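Protease (Helicobacter pylori, PDB 5EUF) probably acts as a zinc-dependent M16-family peptidase that cleaves the human junctional adhesion molecule A and so weakens the gastric epithelial barrier. Local coordinates at residues N101-L106 with K210-S215; E9-K14 with K204-T209; G16-S21 with N191-V196. All blocks are in the same frame, centred on the assembly; numbering follows the deposited sequence.

Contact 1. Residues N101-L106 with K210-S215; sequences NLDKSL and KKHFES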
loop_
_atom_site.group_PDB
_atom_site.type_symbol
_atom_site.label_atom_id
_atom_site.label_comp_id
_atom_site.label_asym_id
_atom_site.label_seq_id
_atom_site.Cartn_x
_atom_site.Cartn_y
_atom_site.Cartn_z
ATOM N N ASN B 101 -25.740 -7.056 -36.864
ATOM C CA ASN B 101 -25.949 -6.367 -35.596
ATOM C C ASN B 101 -24.762 -5.496 -35.203
ATOM O O ASN B 101 -24.658 -5.056 -34.059
ATOM C CB ASN B 101 -26.244 -7.377 -34.488
ATOM C CG ASN B 101 -27.545 -8.119 -34.712
ATOM O OD1 ASN B 101 -27.582 -9.348 -34.707
ATOM N ND2 ASN B 101 -28.622 -7.372 -34.918
ATOM N N LEU B 102 -23.871 -5.248 -36.156
ATOM C CA LEU B 102 -22.732 -4.368 -35.924
ATOM C C LEU B 102 -23.188 -2.954 -35.589
ATOM O O LEU B 102 -22.655 -2.319 -34.680
ATOM C CB LEU B 102 -21.815 -4.338 -37.146
ATOM C CG LEU B 102 -20.688 -3.307 -37.059
ATOM C CD1 LEU B 102 -19.717 -3.664 -35.944
ATOM C CD2 LEU B 102 -19.967 -3.178 -38.389
ATOM N N ASP B 103 -24.180 -2.470 -36.330
ATOM C CA ASP B 103 -24.671 -1.108 -36.160
ATOM C C ASP B 103 -25.315 -0.902 -34.793
ATOM O O ASP B 103 -25.025 0.076 -34.105
ATOM C CB ASP B 103 -25.669 -0.760 -37.263
ATOM C CG ASP B 103 -26.020 0.713 -37.283
ATOM O OD1 ASP B 103 -25.248 1.495 -37.875
ATOM O OD2 ASP B 103 -27.064 1.092 -36.710
ATOM N N LYS B 104 -26.186 -1.825 -34.400
ATOM C CA LYS B 104 -26.861 -1.723 -33.113
ATOM C C LYS B 104 -25.875 -1.884 -31.961
ATOM O O LYS B 104 -26.021 -1.247 -30.917
ATOM C CB LYS B 104 -27.971 -2.767 -33.003
ATOM C CG LYS B 104 -28.863 -2.595 -31.784
ATOM C CD LYS B 104 -29.591 -1.261 -31.820
ATOM C CE LYS B 104 -30.516 -1.102 -30.621
ATOM N NZ LYS B 104 -31.201 0.224 -30.609
ATOM N N SER B 105 -24.870 -2.735 -32.156
ATOM C CA SER B 105 -23.856 -2.970 -31.131
ATOM C C SER B 105 -23.026 -1.716 -30.877
ATOM O O SER B 105 -22.727 -1.379 -29.732
ATOM C CB SER B 105 -22.943 -4.129 -31.534
ATOM O OG SER B 105 -23.676 -5.338 -31.618
ATOM N N LEU B 106 -22.661 -1.028 -31.953
ATOM C CA LEU B 106 -21.922 0.223 -31.848
ATOM C C LEU B 106 -22.767 1.302 -31.178
ATOM O O LEU B 106 -22.250 2.126 -30.424
ATOM C CB LEU B 106 -21.463 0.690 -33.229
ATOM C CG LEU B 106 -20.313 -0.125 -33.824
ATOM C CD1 LEU B 106 -19.876 0.438 -35.164
ATOM C CD2 LEU B 106 -19.150 -0.161 -32.850
ATOM N N LYS B 210 -17.712 6.079 -36.711
ATOM C CA LYS B 210 -17.765 7.530 -36.852
ATOM C C LYS B 210 -19.180 8.032 -36.620
ATOM O O LYS B 210 -19.385 9.117 -36.083
ATOM C CB LYS B 210 -17.281 7.967 -38.237
ATOM C CG LYS B 210 -15.776 7.914 -38.433
ATOM C CD LYS B 210 -15.394 8.453 -39.804
ATOM C CE LYS B 210 -13.892 8.383 -40.033
ATOM N NZ LYS B 210 -13.500 8.949 -41.354
ATOM N N LYS B 211 -20.156 7.231 -37.030
ATOM C CA LYS B 211 -21.558 7.583 -36.850
ATOM C C LYS B 211 -21.916 7.723 -35.372
ATOM O O LYS B 211 -22.608 8.662 -34.982
ATOM C CB LYS B 211 -22.461 6.541 -37.515
ATOM C CG LYS B 211 -23.940 6.726 -37.215
ATOM C CD LYS B 211 -24.812 5.792 -38.039
ATOM C CE LYS B 211 -26.291 6.059 -37.788
ATOM N NZ LYS B 211 -27.176 5.197 -38.624
ATOM N N HIS B 212 -21.430 6.803 -34.547
ATOM C CA HIS B 212 -21.855 6.753 -33.152
ATOM C C HIS B 212 -20.864 7.370 -32.164
ATOM O O HIS B 212 -21.241 7.720 -31.047
ATOM C CB HIS B 212 -22.135 5.303 -32.747
ATOM C CG HIS B 212 -23.256 4.671 -33.510
ATOM N ND1 HIS B 212 -23.054 3.948 -34.666
ATOM C CD2 HIS B 212 -24.591 4.661 -33.288
ATOM C CE1 HIS B 212 -24.216 3.514 -35.120
ATOM N NE2 HIS B 212 -25.165 3.933 -34.302
ATOM N N PHE B 213 -19.607 7.515 -32.568
ATOM C CA PHE B 213 -18.575 7.898 -31.612
ATOM C C PHE B 213 -17.873 9.225 -31.905
ATOM O O PHE B 213 -17.307 9.836 -31.001
ATOM C CB PHE B 213 -17.531 6.781 -31.515
ATOM C CG PHE B 213 -18.069 5.499 -30.944
ATOM C CD1 PHE B 213 -18.016 5.256 -29.580
ATOM C CD2 PHE B 213 -18.632 4.539 -31.767
ATOM C CE1 PHE B 213 -18.511 4.078 -29.048
ATOM C CE2 PHE B 213 -19.129 3.359 -31.242
ATOM C CZ PHE B 213 -19.068 3.129 -29.878
ATOM N N GLU B 214 -17.905 9.673 -33.156
ATOM C CA GLU B 214 -17.157 10.867 -33.546
ATOM C C GLU B 214 -17.658 12.124 -32.838
ATOM O O GLU B 214 -16.891 13.059 -32.601
ATOM C CB GLU B 214 -17.222 11.066 -35.062
ATOM C CG GLU B 214 -16.260 12.116 -35.595
ATOM C CD GLU B 214 -16.399 12.329 -37.090
ATOM O OE1 GLU B 214 -17.545 12.441 -37.577
ATOM O OE2 GLU B 214 -15.357 12.382 -37.777
ATOM N N SER B 215 -18.941 12.138 -32.491
ATOM C CA SER B 215 -19.555 13.315 -31.888
ATOM C C SER B 215 -19.463 13.319 -30.361
ATOM O O SER B 215 -19.842 14.296 -29.716
ATOM C CB SER B 215 -21.018 13.422 -32.323
ATOM O OG SER B 215 -21.636 12.146 -32.343
#
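Two helices packed side by side on one face of the N-terminal mixed sheet meet here: the first turn of helix 102-113 lies against the C-terminal part of helix 202-213. L106 and H212 mark the closest backbone approach, their CA atoms 6.7 Å apart. L106, with CG beside its own backbone N (chi1 -73°), points toward the partner helix and serves two rings at once. Its CB lies 3.9 Å from ND1 of H212, and its CD2 touches CE2 of F213, also at 3.9 Å, the leucine and phenylalanine side chains crossing at about a right angle. The carbonyl carbon of L106 lies over one face of the imidazole, off-centre toward the rim, and the aliphatic CG of K211 takes the opposite face, so the ring is held between backbone and methylene.

D103 approaches that ring from its edge. With CG anti to the backbone N (chi1 -170°), it brings OD1 near the ring plane, 3.6 Å from CE1 of H212, the carboxylate turned 67° from the imidazole. OD1 also stands 4.2 Å from NZ of K211, beyond salt-bridge range, so the attraction is long-range. A hydrogen bond of ND1 to the carbonyl oxygen of L208 one turn earlier helps to set the rotation of the ring; OD2 of D103, near NE2, might favour a proton there as well. Within helix 102-113, S105 contributes both N and OG to the carbonyl oxygen of N101, tying down the first turn.

D103, K211 and H212 thus lie on the more exposed side, while L106 and F213 are buried. Beneath them, L102 and L106 rest on V33 of strand 30-37, L106 also meets L208 and T209, and F213 reaches A110 and M113 farther along helix 102-113.

Contact 2. Residues E9-K14 with K204-T209; sequences ESVTLK and KVFELT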
loop_
_atom_site.group_PDB
_atom_site.type_symbol
_atom_site.label_atom_id
_atom_site.label_comp_id
_atom_site.label_asym_id
_atom_site.label_seq_id
_atom_site.Cartn_x
_atom_site.Cartn_y
_atom_site.Cartn_z
ATOM N N GLU B 9 -6.727 -2.230 -40.266
ATOM C CA GLU B 9 -6.735 -0.811 -40.599
ATOM C C GLU B 9 -7.120 0.023 -39.379
ATOM O O GLU B 9 -8.123 -0.250 -38.721
ATOM C CB GLU B 9 -7.690 -0.527 -41.762
ATOM C CG GLU B 9 -7.266 -1.159 -43.081
ATOM C CD GLU B 9 -7.858 -0.450 -44.284
ATOM O OE1 GLU B 9 -7.971 -1.085 -45.354
ATOM O OE2 GLU B 9 -8.201 0.747 -44.163
ATOM N N SER B 10 -6.311 1.033 -39.079
ATOM C CA SER B 10 -6.551 1.882 -37.919
ATOM C C SER B 10 -6.940 3.301 -38.321
ATOM O O SER B 10 -6.424 3.852 -39.295
ATOM C CB SER B 10 -5.315 1.921 -37.018
ATOM O OG SER B 10 -5.520 2.780 -35.909
ATOM N N VAL B 11 -7.860 3.882 -37.559
ATOM C CA VAL B 11 -8.296 5.255 -37.767
ATOM C C VAL B 11 -8.532 5.928 -36.418
ATOM O O VAL B 11 -9.221 5.381 -35.556
ATOM C CB VAL B 11 -9.586 5.326 -38.616
ATOM C CG1 VAL B 11 -10.258 6.684 -38.469
ATOM C CG2 VAL B 11 -9.284 5.031 -40.079
ATOM N N THR B 12 -7.941 7.104 -36.233
ATOM C CA THR B 12 -8.171 7.888 -35.028
ATOM C C THR B 12 -9.184 8.991 -35.309
ATOM O O THR B 12 -9.059 9.724 -36.289
ATOM C CB THR B 12 -6.871 8.507 -34.491
ATOM O OG1 THR B 12 -5.941 7.465 -34.168
ATOM C CG2 THR B 12 -7.151 9.336 -33.245
ATOM N N LEU B 13 -10.190 9.097 -34.446
ATOM C CA LEU B 13 -11.260 10.074 -34.621
ATOM C C LEU B 13 -10.861 11.434 -34.060
ATOM O O LEU B 13 -9.801 11.574 -33.446
ATOM C CB LEU B 13 -12.546 9.577 -33.960
ATOM C CG LEU B 13 -13.518 8.767 -34.823
ATOM C CD1 LEU B 13 -12.794 7.830 -35.784
ATOM C CD2 LEU B 13 -14.479 7.982 -33.940
ATOM N N LYS B 14 -11.714 12.433 -34.267
ATOM C CA LYS B 14 -11.394 13.806 -33.880
ATOM C C LYS B 14 -11.406 14.003 -32.367
ATOM O O LYS B 14 -10.994 15.050 -31.868
ATOM C CB LYS B 14 -12.367 14.790 -34.538
ATOM C CG LYS B 14 -13.790 14.738 -33.998
ATOM C CD LYS B 14 -14.641 15.843 -34.611
ATOM C CE LYS B 14 -16.023 15.903 -33.979
ATOM N NZ LYS B 14 -16.840 17.018 -34.536
ATOM N N LYS B 204 -16.936 0.029 -43.636
ATOM C CA LYS B 204 -18.249 -0.007 -43.002
ATOM C C LYS B 204 -18.097 0.138 -41.493
ATOM O O LYS B 204 -18.890 0.820 -40.845
ATOM C CB LYS B 204 -18.991 -1.302 -43.340
ATOM C CG LYS B 204 -20.372 -1.394 -42.702
ATOM C CD LYS B 204 -21.076 -2.695 -43.060
ATOM C CE LYS B 204 -22.420 -2.810 -42.352
ATOM N NZ LYS B 204 -23.330 -1.680 -42.694
ATOM N N VAL B 205 -17.073 -0.509 -40.942
ATOM C CA VAL B 205 -16.758 -0.392 -39.523
ATOM C C VAL B 205 -16.455 1.058 -39.165
ATOM O O VAL B 205 -16.980 1.592 -38.186
ATOM C CB VAL B 205 -15.551 -1.276 -39.124
ATOM C CG1 VAL B 205 -15.076 -0.936 -37.719
ATOM C CG2 VAL B 205 -15.907 -2.748 -39.221
ATOM N N PHE B 206 -15.616 1.694 -39.976
ATOM C CA PHE B 206 -15.194 3.065 -39.717
ATOM C C PHE B 206 -16.357 4.049 -39.766
ATOM O O PHE B 206 -16.547 4.828 -38.832
ATOM C CB PHE B 206 -14.110 3.483 -40.713
ATOM C CG PHE B 206 -12.791 2.803 -40.487
ATOM C CD1 PHE B 206 -12.424 2.381 -39.219
ATOM C CD2 PHE B 206 -11.920 2.579 -41.539
ATOM C CE1 PHE B 206 -11.213 1.753 -39.005
ATOM C CE2 PHE B 206 -10.707 1.950 -41.330
ATOM C CZ PHE B 206 -10.354 1.536 -40.061
ATOM N N GLU B 207 -17.142 4.009 -40.841
ATOM C CA GLU B 207 -18.243 4.953 -41.006
ATOM C C GLU B 207 -19.335 4.737 -39.959
ATOM O O GLU B 207 -20.030 5.680 -39.578
ATOM C CB GLU B 207 -18.841 4.860 -42.416
ATOM C CG GLU B 207 -19.656 3.605 -42.692
ATOM C CD GLU B 207 -20.430 3.686 -43.997
ATOM O OE1 GLU B 207 -20.291 4.700 -44.713
ATOM O OE2 GLU B 207 -21.180 2.735 -44.303
ATOM N N LEU B 208 -19.480 3.502 -39.488
ATOM C CA LEU B 208 -20.477 3.201 -38.467
ATOM C C LEU B 208 -19.984 3.618 -37.087
ATOM O O LEU B 208 -20.768 4.050 -36.243
ATOM C CB LEU B 208 -20.837 1.714 -38.479
ATOM C CG LEU B 208 -22.194 1.372 -39.102
ATOM C CD1 LEU B 208 -22.299 1.925 -40.514
ATOM C CD2 LEU B 208 -22.433 -0.129 -39.092
ATOM N N THR B 209 -18.682 3.490 -36.859
ATOM C CA THR B 209 -18.093 3.948 -35.610
ATOM C C THR B 209 -18.070 5.474 -35.581
ATOM O O THR B 209 -18.382 6.089 -34.560
ATOM C CB THR B 209 -16.674 3.397 -35.416
ATOM O OG1 THR B 209 -16.739 1.975 -35.255
ATOM C CG2 THR B 209 -16.034 4.002 -34.182
#
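The buried ring of F206 carries the packing of helix 202-213 against strand 9-12, the outermost strand at one end of the sheet within this chain. The axes of strand 9-12 and helix segment 204-209 run nearly parallel, with 19° between their directions. V11 supplies the tight part. Its CG2, placed beside the backbone N by the valine torsion (chi1 163°), lies over one face of the phenyl ring in a CH-pi contact, 3.7 Å from the centroid of F206, and its nearest ring atom is CE2 at 3.6 Å. The main chain of E9 takes a different position: its carbonyl oxygen sits at the ring edge, near the plane, 3.2 Å from CZ of F206. That oxygen is also hydrogen-bonded to the backbone N of S21 on the adjoining strand.

Toward solvent the fit loosens. E9 is exposed; its CB touches CZ of F206 at 3.8 Å, and the extended chain leaves OE2 near the ring, 4.0 Å from CE2 of F206, with the carboxylate turned 53° from it. CD2 of L13 and CG2 of T209 make a loose but buried contact at 4.3 Å. The hydroxyl of T209 instead donates through OG1 to V205 O, within its own helix.

The join therefore rests mainly on dispersion and the CH-pi approach to F206, without a hydrogen bond or salt bridge between the segments.

Contact 3. Residues G16-S21 with N191-V196; sequences GLQVVS and NAIVLV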
loop_
_atom_site.group_PDB
_atom_site.type_symbol
_atom_site.label_atom_id
_atom_site.label_comp_id
_atom_site.label_asym_id
_atom_site.label_seq_id
_atom_site.Cartn_x
_atom_site.Cartn_y
_atom_site.Cartn_z
ATOM N N GLY B 16 -9.982 11.611 -30.396
ATOM C CA GLY B 16 -8.887 10.785 -29.922
ATOM C C GLY B 16 -9.221 9.309 -29.807
ATOM O O GLY B 16 -8.368 8.502 -29.437
ATOM N N LEU B 17 -10.462 8.952 -30.121
ATOM C CA LEU B 17 -10.872 7.554 -30.101
ATOM C C LEU B 17 -10.227 6.783 -31.246
ATOM O O LEU B 17 -10.313 7.189 -32.406
ATOM C CB LEU B 17 -12.394 7.428 -30.187
ATOM C CG LEU B 17 -12.907 5.984 -30.135
ATOM C CD1 LEU B 17 -13.248 5.589 -28.711
ATOM C CD2 LEU B 17 -14.094 5.774 -31.055
ATOM N N GLN B 18 -9.585 5.668 -30.915
ATOM C CA GLN B 18 -8.959 4.823 -31.921
ATOM C C GLN B 18 -9.923 3.738 -32.385
ATOM O O GLN B 18 -10.588 3.096 -31.574
ATOM C CB GLN B 18 -7.675 4.197 -31.375
ATOM C CG GLN B 18 -6.922 3.348 -32.389
ATOM C CD GLN B 18 -5.584 2.869 -31.865
ATOM O OE1 GLN B 18 -5.285 3.002 -30.677
ATOM N NE2 GLN B 18 -4.767 2.312 -32.753
ATOM N N VAL B 19 -10.002 3.543 -33.698
ATOM C CA VAL B 19 -10.873 2.521 -34.263
ATOM C C VAL B 19 -10.055 1.511 -35.055
ATOM O O VAL B 19 -9.385 1.868 -36.023
ATOM C CB VAL B 19 -11.953 3.128 -35.180
ATOM C CG1 VAL B 19 -13.054 2.113 -35.446
ATOM C CG2 VAL B 19 -12.531 4.383 -34.556
ATOM N N VAL B 20 -10.112 0.250 -34.638
ATOM C CA VAL B 20 -9.340 -0.801 -35.289
ATOM C C VAL B 20 -10.243 -1.876 -35.884
ATOM O O VAL B 20 -11.026 -2.512 -35.174
ATOM C CB VAL B 20 -8.350 -1.464 -34.314
ATOM C CG1 VAL B 20 -7.542 -2.534 -35.032
ATOM C CG2 VAL B 20 -7.432 -0.416 -33.690
ATOM N N SER B 21 -10.123 -2.067 -37.194
ATOM C CA SER B 21 -10.888 -3.078 -37.909
ATOM C C SER B 21 -9.987 -4.233 -38.332
ATOM O O SER B 21 -8.969 -4.026 -38.991
ATOM C CB SER B 21 -11.571 -2.460 -39.133
ATOM O OG SER B 21 -12.136 -3.458 -39.966
ATOM N N ASN B 191 -9.357 8.007 -24.332
ATOM C CA ASN B 191 -8.785 6.921 -23.553
ATOM C C ASN B 191 -9.400 5.577 -23.935
ATOM O O ASN B 191 -9.189 4.571 -23.257
ATOM C CB ASN B 191 -8.978 7.188 -22.054
ATOM C CG ASN B 191 -8.070 6.337 -21.181
ATOM O OD1 ASN B 191 -6.927 6.055 -21.543
ATOM N ND2 ASN B 191 -8.581 5.917 -20.029
ATOM N N ALA B 192 -10.157 5.561 -25.028
ATOM C CA ALA B 192 -10.885 4.357 -25.424
ATOM C C ALA B 192 -10.527 3.879 -26.829
ATOM O O ALA B 192 -10.107 4.664 -27.679
ATOM C CB ALA B 192 -12.382 4.596 -25.322
ATOM N N ILE B 193 -10.701 2.580 -27.056
ATOM C CA ILE B 193 -10.445 1.964 -28.355
ATOM C C ILE B 193 -11.614 1.084 -28.779
ATOM O O ILE B 193 -12.035 0.203 -28.031
ATOM C CB ILE B 193 -9.170 1.097 -28.341
ATOM C CG1 ILE B 193 -7.939 1.939 -28.002
ATOM C CG2 ILE B 193 -8.988 0.393 -29.681
ATOM C CD1 ILE B 193 -6.669 1.123 -27.852
ATOM N N VAL B 194 -12.137 1.325 -29.977
ATOM C CA VAL B 194 -13.198 0.490 -30.526
ATOM C C VAL B 194 -12.609 -0.493 -31.532
ATOM O O VAL B 194 -12.106 -0.097 -32.586
ATOM C CB VAL B 194 -14.302 1.328 -31.199
ATOM C CG1 VAL B 194 -15.347 0.423 -31.835
ATOM C CG2 VAL B 194 -14.948 2.266 -30.188
ATOM N N LEU B 195 -12.673 -1.776 -31.191
ATOM C CA LEU B 195 -12.074 -2.829 -31.999
ATOM C C LEU B 195 -13.141 -3.750 -32.574
ATOM O O LEU B 195 -13.987 -4.259 -31.841
ATOM C CB LEU B 195 -11.078 -3.632 -31.158
ATOM C CG LEU B 195 -10.488 -4.919 -31.737
ATOM C CD1 LEU B 195 -9.550 -4.619 -32.891
ATOM C CD2 LEU B 195 -9.772 -5.710 -30.652
ATOM N N VAL B 196 -13.105 -3.955 -33.888
ATOM C CA VAL B 196 -14.059 -4.843 -34.548
ATOM C C VAL B 196 -13.339 -5.928 -35.346
ATOM O O VAL B 196 -12.574 -5.637 -36.266
ATOM C CB VAL B 196 -15.007 -4.066 -35.484
ATOM C CG1 VAL B 196 -15.932 -5.027 -36.216
ATOM C CG2 VAL B 196 -15.811 -3.034 -34.698
#
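Side chains of the two parallel strands stand in matched rows on both faces of the sheet. On one face Q18 and I193 lie alongside each other, pointing the same way: Q18 is extended, and its OE1 comes 3.7 Å from CD1 of I193 while NE2 bonds to OG of S10 on the next strand. V20 and L195 repeat the arrangement, CG1 of the valine 3.6 Å from CD1 of the leucine. On the other face, which helices 102-113 and 202-213 cover, V19 pairs with V194 and S21 with V196. L17, in the loop before the strand, reaches V194 obliquely at that face. Its CG is anti to the backbone N (chi1 -179°), and the fork spans two neighbours, CD1 against CB of A192 (3.6 Å) and CD2 against CG2 of V194 (3.7 Å).

The backbone sets this register. V194 N to Q18 O, V20 N to V194 O and V196 N to V20 O are fairly straight bonds of 2.8 to 2.9 Å, whereas that from Q18 N to A192 O is weak. V194 O also receives a CA-H...O contact from V19 CA.

Peptide groups thus supply the polar attraction in a largely buried, apolar setting, and aliphatic branches fill in around them.

Overall arrangement
All three contacts belong to one layered unit, two helices on one face of the mixed six-stranded sheet, away from the zinc and catalytic positions. Contact 3 joins two strands within the sheet; contact 2 lays helix 202-213 on the edge strand, and contact 1 sets helix 102-113 beside that helix. Centres of contacts 2 and 3 are about 8 Å apart, those of contacts 1 and 2 about 10 Å, and those of contacts 1 and 3 about 11 Å. Along the chain, contact 3 nests inside the loop closed by contact 2, while contact 1 crosses both. Strand 192-198 thus inserts late between strands 18-23 and 30-37, while helix 202-213 joins the helical layer.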